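Local coordinates for protein CrmK (Actinoalloteichus sp. WH1-2216-6, PDB 5I1V) that is a flavoenzyme oxidase with covalently bound FAD that takes part in recycling a shunt product during caerulomycin biosynthesis, at residues Asp239-Arg242 with Leu243-Phe247; Leu252-Thr256 with Val257-Asn261; Pro350-Arg353 with Glu354-Ala357; Tyr360-Leu363 with Ser364-Asp367. All blocks are in the same frame, centred on the assembly; numbering follows the deposited sequence.

How the contacts relate
The chain first meets contact 1, inside helix 237-253. Contact 2 follows where that helix ends and turns toward strand 265-271. Contact 3 starts helix 353-364 after strand 339-347, and contact 4 ends it before strand 374-379. All four are local and come in series; none nests in or crosses another. In space the two helices pack together. S245 OG of contact 1 lies 3.4 Å from L356 CD1 of contact 3, and Y240 CB lies 3.4 Å from Y360 CD1 of contact 4. L252 of contact 2 touches P350 of contact 3. The centres of contacts 2 and 4 are about 33 Å apart. The strands named belong to one antiparallel sheet.

Contact 1 of 4, residues Asp239-Arg242 with Leu243-Phe247; sequences DYVR and LVSNF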
loop_
_atom_site.group_PDB
_atom_site.type_symbol
_atom_site.label_atom_id
_atom_site.label_comp_id
_atom_site.label_asym_id
_atom_site.label_seq_id
_atom_site.Cartn_x
_atom_site.Cartn_y
_atom_site.Cartn_z
ATOM N N ASP A 239 -30.321 20.316 -5.844
ATOM C CA ASP A 239 -29.086 20.035 -6.584
ATOM C C ASP A 239 -28.624 18.595 -6.382
ATOM O O ASP A 239 -28.223 17.950 -7.341
ATOM C CB ASP A 239 -27.937 20.949 -6.177
ATOM C CG ASP A 239 -28.088 22.353 -6.716
ATOM O OD1 ASP A 239 -28.927 22.558 -7.635
ATOM O OD2 ASP A 239 -27.341 23.241 -6.235
ATOM N N TYR A 240 -28.632 18.114 -5.143
ATOM C CA TYR A 240 -28.219 16.729 -4.928
ATOM C C TYR A 240 -29.059 15.780 -5.783
ATOM O O TYR A 240 -28.492 14.933 -6.492
ATOM C CB TYR A 240 -28.296 16.334 -3.457
ATOM C CG TYR A 240 -27.917 14.885 -3.251
ATOM C CD1 TYR A 240 -26.581 14.517 -3.128
ATOM C CD2 TYR A 240 -28.885 13.883 -3.206
ATOM C CE1 TYR A 240 -26.222 13.206 -2.940
ATOM C CE2 TYR A 240 -28.528 12.551 -3.019
ATOM C CZ TYR A 240 -27.187 12.231 -2.880
ATOM O OH TYR A 240 -26.760 10.924 -2.732
ATOM N N VAL A 241 -30.390 15.911 -5.709
ATOM C CA VAL A 241 -31.310 15.017 -6.427
ATOM C C VAL A 241 -31.060 15.095 -7.938
ATOM O O VAL A 241 -30.941 14.070 -8.627
ATOM C CB VAL A 241 -32.811 15.267 -6.066
ATOM C CG1 VAL A 241 -33.750 14.418 -6.942
ATOM C CG2 VAL A 241 -33.081 14.979 -4.583
ATOM N N ARG A 242 -30.882 16.294 -8.454
ATOM C CA ARG A 242 -30.667 16.433 -9.887
ATOM C C ARG A 242 -29.315 15.843 -10.359
ATOM O O ARG A 242 -29.237 15.078 -11.322
ATOM C CB ARG A 242 -30.742 17.891 -10.276
ATOM C CG ARG A 242 -30.559 18.089 -11.766
ATOM C CD ARG A 242 -31.658 17.433 -12.558
ATOM N NE ARG A 242 -31.411 17.580 -13.987
ATOM C CZ ARG A 242 -31.849 18.590 -14.739
ATOM N NH1 ARG A 242 -32.564 19.582 -14.204
ATOM N NH2 ARG A 242 -31.563 18.616 -16.029
ATOM N N LEU A 243 -28.265 16.206 -9.648
ATOM C CA LEU A 243 -26.921 15.676 -9.909
ATOM C C LEU A 243 -26.833 14.143 -9.948
ATOM O O LEU A 243 -26.340 13.571 -10.901
ATOM C CB LEU A 243 -25.948 16.187 -8.860
ATOM C CG LEU A 243 -24.547 15.590 -8.994
ATOM C CD1 LEU A 243 -23.965 15.956 -10.348
ATOM C CD2 LEU A 243 -23.666 16.055 -7.857
ATOM N N VAL A 244 -27.298 13.487 -8.904
ATOM C CA VAL A 244 -27.325 12.028 -8.901
ATOM C C VAL A 244 -28.237 11.494 -10.018
ATOM O O VAL A 244 -27.909 10.485 -10.652
ATOM C CB VAL A 244 -27.797 11.469 -7.544
ATOM C CG1 VAL A 244 -28.003 9.959 -7.642
ATOM C CG2 VAL A 244 -26.808 11.821 -6.463
ATOM N N SER A 245 -29.407 12.106 -10.216
ATOM C CA SER A 245 -30.298 11.710 -11.331
ATOM C C SER A 245 -29.565 11.812 -12.658
ATOM O O SER A 245 -29.651 10.923 -13.492
ATOM C CB SER A 245 -31.573 12.575 -11.385
ATOM O OG SER A 245 -32.318 12.365 -10.214
ATOM N N ASN A 246 -28.857 12.915 -12.874
ATOM C CA ASN A 246 -28.075 13.070 -14.112
ATOM C C ASN A 246 -27.064 11.964 -14.320
ATOM O O ASN A 246 -26.897 11.493 -15.438
ATOM C CB ASN A 246 -27.350 14.398 -14.170
ATOM C CG ASN A 246 -28.307 15.565 -14.346
ATOM O OD1 ASN A 246 -29.481 15.363 -14.653
ATOM N ND2 ASN A 246 -27.812 16.765 -14.167
ATOM N N PHE A 247 -26.359 11.620 -13.239
ATOM C CA PHE A 247 -25.368 10.529 -13.255
ATOM C C PHE A 247 -26.031 9.215 -13.633
ATOM O O PHE A 247 -25.610 8.548 -14.554
ATOM C CB PHE A 247 -24.723 10.396 -11.880
ATOM C CG PHE A 247 -23.607 9.378 -11.834
ATOM C CD1 PHE A 247 -22.335 9.720 -12.243
ATOM C CD2 PHE A 247 -23.829 8.095 -11.377
ATOM C CE1 PHE A 247 -21.289 8.790 -12.206
ATOM C CE2 PHE A 247 -22.795 7.146 -11.350
ATOM C CZ PHE A 247 -21.524 7.506 -11.744
HETATM O O HOH W 1 -30.350 16.699 -17.435
#
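L243 meets the preceding turn mainly through its backbone. Its N donates to D239 O, and L243 CB packs 3.3 Å from D239 O. The D239 carboxylate is bound elsewhere, chiefly by the backbone N of A307. V244 comes next and donates its N to Y240 O. Its side chain adds a CH-pi contact: V244 CG2 sits over one face of the Y240 ring, 3.9 Å from the centroid and 21° off the ring normal. The methyl is displaced toward the rim, with V244 CG2 3.6 Å from Y240 CZ. Y240 has CG anti to its backbone N (chi1 178°), which swings the ring forward along the helix to meet this methyl. All of this lies within helix 237-253, which packs on strands 265-271 and 277-285 of the antiparallel sheet and also against helix 353-364. Y240 and L243 both touch L278 of strand 277-285. S245 follows with two bonds to one oxygen. S245 N reaches V241 O at 3.0 Å, and S245 OG reaches the same V241 O at 2.7 Å from the other face of the carbonyl plane. Bonding back to the carbonyl four residues earlier is a common choice for a serine within a helix. N246 N donates to R242 O at 2.7 Å. N246 OD1 accepts from R242 NE at 3.0 Å, within the guanidinium plane, while the amide plane stands almost perpendicular to it. The R242 chain bends at CB-CG (chi2 63°), which brings NE back to the amide. A water accepts from R242 NH2 beside this bond. N246 ND2 donates to the backbone O of E304 and of L302.

Contact 2 of 4, residues Leu252-Thr256 with Val257-Asn261; sequences LRNCT and VDSPN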
loop_
_atom_site.group_PDB
_atom_site.type_symbol
_atom_site.label_atom_id
_atom_site.label_comp_id
_atom_site.label_asym_id
_atom_site.label_seq_id
_atom_site.Cartn_x
_atom_site.Cartn_y
_atom_site.Cartn_z
ATOM N N LEU A 252 -27.203 4.731 -17.275
ATOM C CA LEU A 252 -28.174 3.785 -17.808
ATOM C C LEU A 252 -28.416 3.884 -19.314
ATOM O O LEU A 252 -28.943 2.957 -19.914
ATOM C CB LEU A 252 -29.478 3.836 -17.050
ATOM C CG LEU A 252 -29.337 3.410 -15.587
ATOM C CD1 LEU A 252 -30.456 4.055 -14.792
ATOM C CD2 LEU A 252 -29.310 1.904 -15.413
ATOM N N ARG A 253 -27.971 4.968 -19.929
ATOM C CA ARG A 253 -27.913 5.057 -21.392
ATOM C C ARG A 253 -26.612 4.541 -21.950
ATOM O O ARG A 253 -26.488 4.405 -23.160
ATOM C CB ARG A 253 -28.077 6.512 -21.859
ATOM C CG ARG A 253 -29.522 6.962 -21.882
ATOM C CD ARG A 253 -29.665 8.475 -21.742
ATOM N NE ARG A 253 -28.515 9.188 -22.281
ATOM C CZ ARG A 253 -27.947 10.256 -21.717
ATOM N NH1 ARG A 253 -28.413 10.782 -20.586
ATOM N NH2 ARG A 253 -26.884 10.800 -22.297
ATOM N N ASN A 254 -25.644 4.241 -21.096
ATOM C CA ASN A 254 -24.296 3.949 -21.565
ATOM C C ASN A 254 -23.669 2.687 -20.929
ATOM O O ASN A 254 -22.431 2.645 -20.722
ATOM C CB ASN A 254 -23.413 5.163 -21.323
ATOM C CG ASN A 254 -23.653 6.270 -22.352
ATOM O OD1 ASN A 254 -23.391 6.077 -23.527
ATOM N ND2 ASN A 254 -24.186 7.391 -21.916
ATOM N N CYS A 255 -24.489 1.685 -20.640
ATOM C CA CYS A 255 -24.035 0.541 -19.844
ATOM C C CYS A 255 -23.935 -0.751 -20.652
ATOM O O CYS A 255 -23.701 -1.821 -20.056
ATOM C CB CYS A 255 -24.911 0.344 -18.604
ATOM S SG CYS A 255 -26.621 -0.026 -19.043
ATOM N N THR A 256 -24.067 -0.656 -21.983
ATOM C CA THR A 256 -23.856 -1.823 -22.876
ATOM C C THR A 256 -22.675 -1.629 -23.791
ATOM O O THR A 256 -22.241 -0.513 -24.028
ATOM C CB THR A 256 -25.064 -2.140 -23.791
ATOM O OG1 THR A 256 -25.270 -1.047 -24.683
ATOM C CG2 THR A 256 -26.317 -2.420 -22.992
ATOM N N VAL A 257 -22.159 -2.748 -24.288
ATOM C CA VAL A 257 -21.039 -2.778 -25.210
ATOM C C VAL A 257 -21.297 -2.011 -26.515
ATOM O O VAL A 257 -20.372 -1.592 -27.154
ATOM C CB VAL A 257 -20.659 -4.245 -25.552
ATOM C CG1 VAL A 257 -20.100 -4.956 -24.334
ATOM C CG2 VAL A 257 -21.871 -5.018 -26.075
ATOM N N ASP A 258 -22.560 -1.843 -26.881
ATOM C CA ASP A 258 -22.976 -0.999 -27.997
ATOM C C ASP A 258 -22.679 0.492 -27.810
ATOM O O ASP A 258 -22.618 1.230 -28.783
ATOM C CB ASP A 258 -24.487 -1.143 -28.215
ATOM C CG ASP A 258 -24.864 -2.469 -28.857
ATOM O OD1 ASP A 258 -23.959 -3.271 -29.199
ATOM O OD2 ASP A 258 -26.082 -2.705 -29.026
ATOM N N SER A 259 -22.525 0.944 -26.570
ATOM C CA SER A 259 -22.315 2.349 -26.330
ATOM C C SER A 259 -20.902 2.790 -26.740
ATOM O O SER A 259 -19.934 2.188 -26.298
ATOM C CB SER A 259 -22.486 2.685 -24.851
ATOM O OG SER A 259 -21.984 4.005 -24.617
ATOM N N PRO A 260 -20.789 3.881 -27.526
ATOM C CA PRO A 260 -19.479 4.493 -27.774
ATOM C C PRO A 260 -18.816 5.119 -26.529
ATOM O O PRO A 260 -17.634 5.524 -26.583
ATOM C CB PRO A 260 -19.790 5.565 -28.828
ATOM C CG PRO A 260 -21.220 5.949 -28.545
ATOM C CD PRO A 260 -21.890 4.668 -28.142
ATOM N N ASN A 261 -19.549 5.187 -25.420
ATOM C CA ASN A 261 -18.967 5.583 -24.158
ATOM C C ASN A 261 -18.692 4.400 -23.180
ATOM O O ASN A 261 -18.401 4.637 -22.007
ATOM C CB ASN A 261 -19.841 6.620 -23.477
ATOM C CG ASN A 261 -20.144 7.804 -24.381
ATOM O OD1 ASN A 261 -19.235 8.514 -24.787
ATOM N ND2 ASN A 261 -21.418 7.996 -24.721
#
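N254 OD1 takes two side-chain hydrogen bonds from the loop ahead of it. S259 OG donates to N254 OD1 at 2.7 Å, in the carbonyl plane and on a lone pair. N261 ND2 donates to N254 OD1 at 3.0 Å from well above that plane, with a nearly straight N-H...O angle of 174°. The oxygen itself lies in the amide plane of N261, and the two amide planes are steeply inclined to each other. N254 ND2 is turned the other way and bonds W250 O in the last turn of helix 237-253, so both ends of the amide are held and its rotation is fixed. N254 itself is buried. S259 turns its OG anti to the backbone N (chi1 167°). There S259 OG faces N254 and also accepts from N261 N at 2.8 Å. The serine therefore passes the bonding on from the asparagine to the backbone beyond P260. N261 uses its other amide atom outside the loop, where OD1 accepts from R294 NH1. The chain between these residues is turned by a backbone bond from S259 N to T256 O, 2.9 Å long. T256 is on the exposed side. T256 OG1 sits between the backbone N and the carbonyl carbon (chi1 64°) and packs 3.6 Å from D258 CB. R253, just before N254, makes a salt bridge to E301 of helix 291-303. The bond from S259 N closes a type I beta turn from T256 to S259. The bond from N261 N to S259 OG makes an ST turn that begins at S259, the last residue of the beta turn, in the loop that joins helix 237-253 to strand 265-271.

Contact 3 of 4, residues Pro350-Arg353 with Glu354-Ala357; sequences PHTR and EQLA
T352 and Q355 form a capping box at the start of helix 353-364. T352 is the N-cap, and each residue binds the backbone N of the other with its side chain. T352 OG1 accepts from Q355 N at 3.0 Å, with a nearly straight angle of 170°. T352 OG1 stands between its own backbone N and carbonyl carbon (chi1 66°), which turns the hydroxyl to the Q355 N-H. The side chain of Q355 returns the bond and can be followed outward. Q355 CB lies 3.4 Å from T352 OG1 and close to T352 O. Q355 CG packs 3.3 Å from T352 OG1. Beyond CG the chain runs extended and crosses T352 at about a right angle. Q355 CD then comes to the H351 ring, 3.7 Å from H351 CD2. At the tip the amide divides its work. Q355 OE1 accepts from T352 N at 2.9 Å, with the donor only slightly tilted from the carbonyl plane, and it also rests near H351 CA. NE2 passes the H351 ring near CD2 and donates to I428 O outside the segments. The amide is thus bonded at both ends. The ring of H351 stands 70° from the amide plane, and its ND1 bonds the hydroxyl of Y377, a residue of strand 374-379. On the buried side L356 follows the box. Its N donates to T352 O, a main-chain bond of the first turn, and A357 N donates likewise to R353 O. L356 also packs on V244 and S245 of helix 237-253, joining the cap to the neighbouring helix. L356 CD2 sits 3.8 Å from H351 CB.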
loop_
_atom_site.group_PDB
_atom_site.type_symbol
_atom_site.label_atom_id
_atom_site.label_comp_id
_atom_site.label_asym_id
_atom_site.label_seq_id
_atom_site.Cartn_x
_atom_site.Cartn_y
_atom_site.Cartn_z
ATOM N N PRO A 350 -33.117 3.413 -12.373
ATOM C CA PRO A 350 -32.645 4.482 -11.527
ATOM C C PRO A 350 -33.330 4.484 -10.198
ATOM O O PRO A 350 -34.446 3.959 -10.068
ATOM C CB PRO A 350 -33.051 5.752 -12.294
ATOM C CG PRO A 350 -34.270 5.349 -13.061
ATOM C CD PRO A 350 -34.118 3.876 -13.364
ATOM N N HIS A 351 -32.675 5.095 -9.225
ATOM C CA HIS A 351 -33.357 5.520 -8.016
ATOM C C HIS A 351 -34.352 6.609 -8.350
ATOM O O HIS A 351 -34.086 7.457 -9.197
ATOM C CB HIS A 351 -32.396 6.047 -6.985
ATOM C CG HIS A 351 -31.672 4.974 -6.251
ATOM N ND1 HIS A 351 -30.434 5.170 -5.688
ATOM C CD2 HIS A 351 -32.009 3.690 -5.993
ATOM C CE1 HIS A 351 -30.047 4.059 -5.090
ATOM N NE2 HIS A 351 -30.981 3.142 -5.260
ATOM N N THR A 352 -35.495 6.556 -7.682
ATOM C CA THR A 352 -36.544 7.566 -7.852
ATOM C C THR A 352 -36.126 8.845 -7.167
ATOM O O THR A 352 -35.185 8.875 -6.380
ATOM C CB THR A 352 -37.844 7.149 -7.167
ATOM O OG1 THR A 352 -37.639 7.119 -5.741
ATOM C CG2 THR A 352 -38.345 5.786 -7.692
ATOM N N ARG A 353 -36.880 9.911 -7.414
ATOM C CA ARG A 353 -36.644 11.169 -6.738
ATOM C C ARG A 353 -36.847 11.078 -5.207
ATOM O O ARG A 353 -36.088 11.698 -4.468
ATOM C CB ARG A 353 -37.488 12.300 -7.391
ATOM C CG ARG A 353 -37.949 13.414 -6.444
ATOM C CD ARG A 353 -38.253 14.767 -7.112
ATOM N NE ARG A 353 -37.317 15.033 -8.212
ATOM C CZ ARG A 353 -37.549 14.786 -9.504
ATOM N NH1 ARG A 353 -38.719 14.291 -9.915
ATOM N NH2 ARG A 353 -36.601 15.045 -10.393
ATOM N N GLU A 354 -37.843 10.335 -4.736
ATOM C CA GLU A 354 -38.066 10.170 -3.285
ATOM C C GLU A 354 -36.907 9.382 -2.634
ATOM O O GLU A 354 -36.437 9.746 -1.568
ATOM C CB GLU A 354 -39.403 9.468 -2.972
ATOM C CG GLU A 354 -40.664 10.203 -3.433
ATOM C CD GLU A 354 -41.073 9.906 -4.886
ATOM O OE1 GLU A 354 -40.265 9.320 -5.652
ATOM O OE2 GLU A 354 -42.217 10.263 -5.272
ATOM N N GLN A 355 -36.451 8.307 -3.286
ATOM C CA GLN A 355 -35.236 7.608 -2.840
ATOM C C GLN A 355 -34.064 8.549 -2.674
ATOM O O GLN A 355 -33.354 8.489 -1.659
ATOM C CB GLN A 355 -34.874 6.487 -3.804
ATOM C CG GLN A 355 -35.772 5.287 -3.651
ATOM C CD GLN A 355 -35.405 4.180 -4.606
ATOM O OE1 GLN A 355 -35.497 4.354 -5.810
ATOM N NE2 GLN A 355 -34.992 3.032 -4.071
ATOM N N LEU A 356 -33.868 9.446 -3.642
ATOM C CA LEU A 356 -32.783 10.399 -3.546
ATOM C C LEU A 356 -32.977 11.458 -2.453
ATOM O O LEU A 356 -32.005 11.822 -1.799
ATOM C CB LEU A 356 -32.470 11.031 -4.901
ATOM C CG LEU A 356 -32.101 9.995 -5.959
ATOM C CD1 LEU A 356 -31.840 10.664 -7.309
ATOM C CD2 LEU A 356 -30.906 9.165 -5.491
ATOM N N ALA A 357 -34.193 11.949 -2.225
ATOM C CA ALA A 357 -34.398 12.874 -1.080
ATOM C C ALA A 357 -34.270 12.171 0.289
ATOM O O ALA A 357 -33.789 12.753 1.254
ATOM C CB ALA A 357 -35.721 13.618 -1.181
#

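Contact 4 of 4, residues Tyr360-Leu363 with Ser364-Asp367; sequences YRHL and SRAD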
loop_
_atom_site.group_PDB
_atom_site.type_symbol
_atom_site.label_atom_id
_atom_site.label_comp_id
_atom_site.label_asym_id
_atom_site.label_seq_id
_atom_site.Cartn_x
_atom_site.Cartn_y
_atom_site.Cartn_z
ATOM N N TYR A 360 -30.585 12.150 0.674
ATOM C CA TYR A 360 -30.162 13.509 1.087
ATOM C C TYR A 360 -30.377 13.744 2.577
ATOM O O TYR A 360 -29.505 14.280 3.270
ATOM C CB TYR A 360 -30.835 14.586 0.262
ATOM C CG TYR A 360 -30.227 15.953 0.482
ATOM C CD1 TYR A 360 -29.025 16.311 -0.117
ATOM C CD2 TYR A 360 -30.853 16.891 1.308
ATOM C CE1 TYR A 360 -28.472 17.581 0.081
ATOM C CE2 TYR A 360 -30.300 18.145 1.533
ATOM C CZ TYR A 360 -29.128 18.496 0.918
ATOM O OH TYR A 360 -28.604 19.764 1.165
ATOM N N ARG A 361 -31.514 13.296 3.075
ATOM C CA ARG A 361 -31.882 13.528 4.470
ATOM C C ARG A 361 -30.873 12.945 5.457
ATOM O O ARG A 361 -30.486 13.598 6.423
ATOM C CB ARG A 361 -33.261 12.925 4.753
ATOM C CG ARG A 361 -33.872 13.364 6.078
ATOM C CD ARG A 361 -33.562 12.414 7.231
ATOM N NE ARG A 361 -34.652 11.453 7.426
ATOM C CZ ARG A 361 -35.042 10.967 8.600
ATOM N NH1 ARG A 361 -34.444 11.335 9.736
ATOM N NH2 ARG A 361 -36.055 10.111 8.640
ATOM N N HIS A 362 -30.460 11.700 5.212
ATOM C CA HIS A 362 -29.431 11.053 6.027
ATOM C C HIS A 362 -28.027 11.582 5.724
ATOM O O HIS A 362 -27.196 11.705 6.623
ATOM C CB HIS A 362 -29.504 9.540 5.819
ATOM C CG HIS A 362 -30.771 8.932 6.315
ATOM N ND1 HIS A 362 -31.002 8.689 7.656
ATOM C CD2 HIS A 362 -31.902 8.567 5.668
ATOM C CE1 HIS A 362 -32.215 8.180 7.807
ATOM N NE2 HIS A 362 -32.781 8.094 6.617
ATOM N N LEU A 363 -27.735 11.895 4.461
ATOM C CA LEU A 363 -26.423 12.496 4.105
ATOM C C LEU A 363 -26.207 13.940 4.581
ATOM O O LEU A 363 -25.062 14.330 4.792
ATOM C CB LEU A 363 -26.185 12.428 2.596
ATOM C CG LEU A 363 -26.087 11.011 2.003
ATOM C CD1 LEU A 363 -26.222 11.092 0.487
ATOM C CD2 LEU A 363 -24.773 10.343 2.403
ATOM N N SER A 364 -27.268 14.747 4.741
ATOM C CA SER A 364 -27.061 16.076 5.374
ATOM C C SER A 364 -27.355 16.159 6.883
ATOM O O SER A 364 -27.038 17.175 7.506
ATOM C CB SER A 364 -27.877 17.165 4.671
ATOM O OG SER A 364 -29.220 16.811 4.656
ATOM N N ARG A 365 -27.972 15.124 7.457
ATOM C CA ARG A 365 -28.320 15.085 8.888
ATOM C C ARG A 365 -27.174 15.718 9.697
ATOM O O ARG A 365 -26.058 15.193 9.721
ATOM C CB ARG A 365 -28.547 13.616 9.337
ATOM C CG ARG A 365 -29.788 13.385 10.197
ATOM C CD ARG A 365 -30.154 11.899 10.307
ATOM N NE ARG A 365 -29.246 11.135 11.169
ATOM C CZ ARG A 365 -29.308 9.812 11.374
ATOM N NH1 ARG A 365 -30.244 9.071 10.785
ATOM N NH2 ARG A 365 -28.431 9.214 12.181
ATOM N N ALA A 366 -27.420 16.853 10.346
ATOM C CA ALA A 366 -26.354 17.499 11.139
ATOM C C ALA A 366 -26.133 16.894 12.526
ATOM O O ALA A 366 -25.136 17.157 13.163
ATOM C CB ALA A 366 -26.607 18.999 11.238
ATOM N N ASP A 367 -27.047 16.063 13.007
ATOM C CA ASP A 367 -26.844 15.387 14.293
ATOM C C ASP A 367 -25.886 14.169 14.184
ATOM O O ASP A 367 -25.735 13.391 15.128
ATOM C CB ASP A 367 -28.202 14.962 14.902
ATOM C CG ASP A 367 -28.936 13.884 14.064
ATOM O OD1 ASP A 367 -28.361 13.387 13.072
ATOM O OD2 ASP A 367 -30.090 13.524 14.399
#
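S364 packs back on Y360 in the closest part of this contact. S364 N donates to Y360 O at 2.7 Å. S364 OG donates to the same Y360 O at 2.9 Å, from above the carbonyl plane. The OG takes the place between the backbone N and the carbonyl carbon (chi1 56°), where it can fold back over the last turn. There S364 OG also lies over one face of the Y360 ring, 3.6 Å from Y360 CE2. W232 meets the Y360 ring from outside the segments and also touches L363 and S364. This is the C-terminal end of helix 353-364, where the chain leaves for strand 374-379. The next backbone bond, R365 N to R361 O, is already weak, with an angle of only 124°. H362 still belongs to the packed side. It is buried against helix 414-428, where its NE2 bonds D427, which fixes the turn of the ring. The side chains of H362 and R365 run alongside each other, and R365 NH1 comes to the edge of the H362 ring, 3.2 Å from H362 ND1. The solvent side is looser and holds R361 and D367, both exposed. The R361 guanidinium is set with one face over H362 CE1. Further out, R365 bends at chi3 and forms a salt bridge from R365 NE to D367 OD1, 3.1 Å long, using the syn lone pair of the carboxylate.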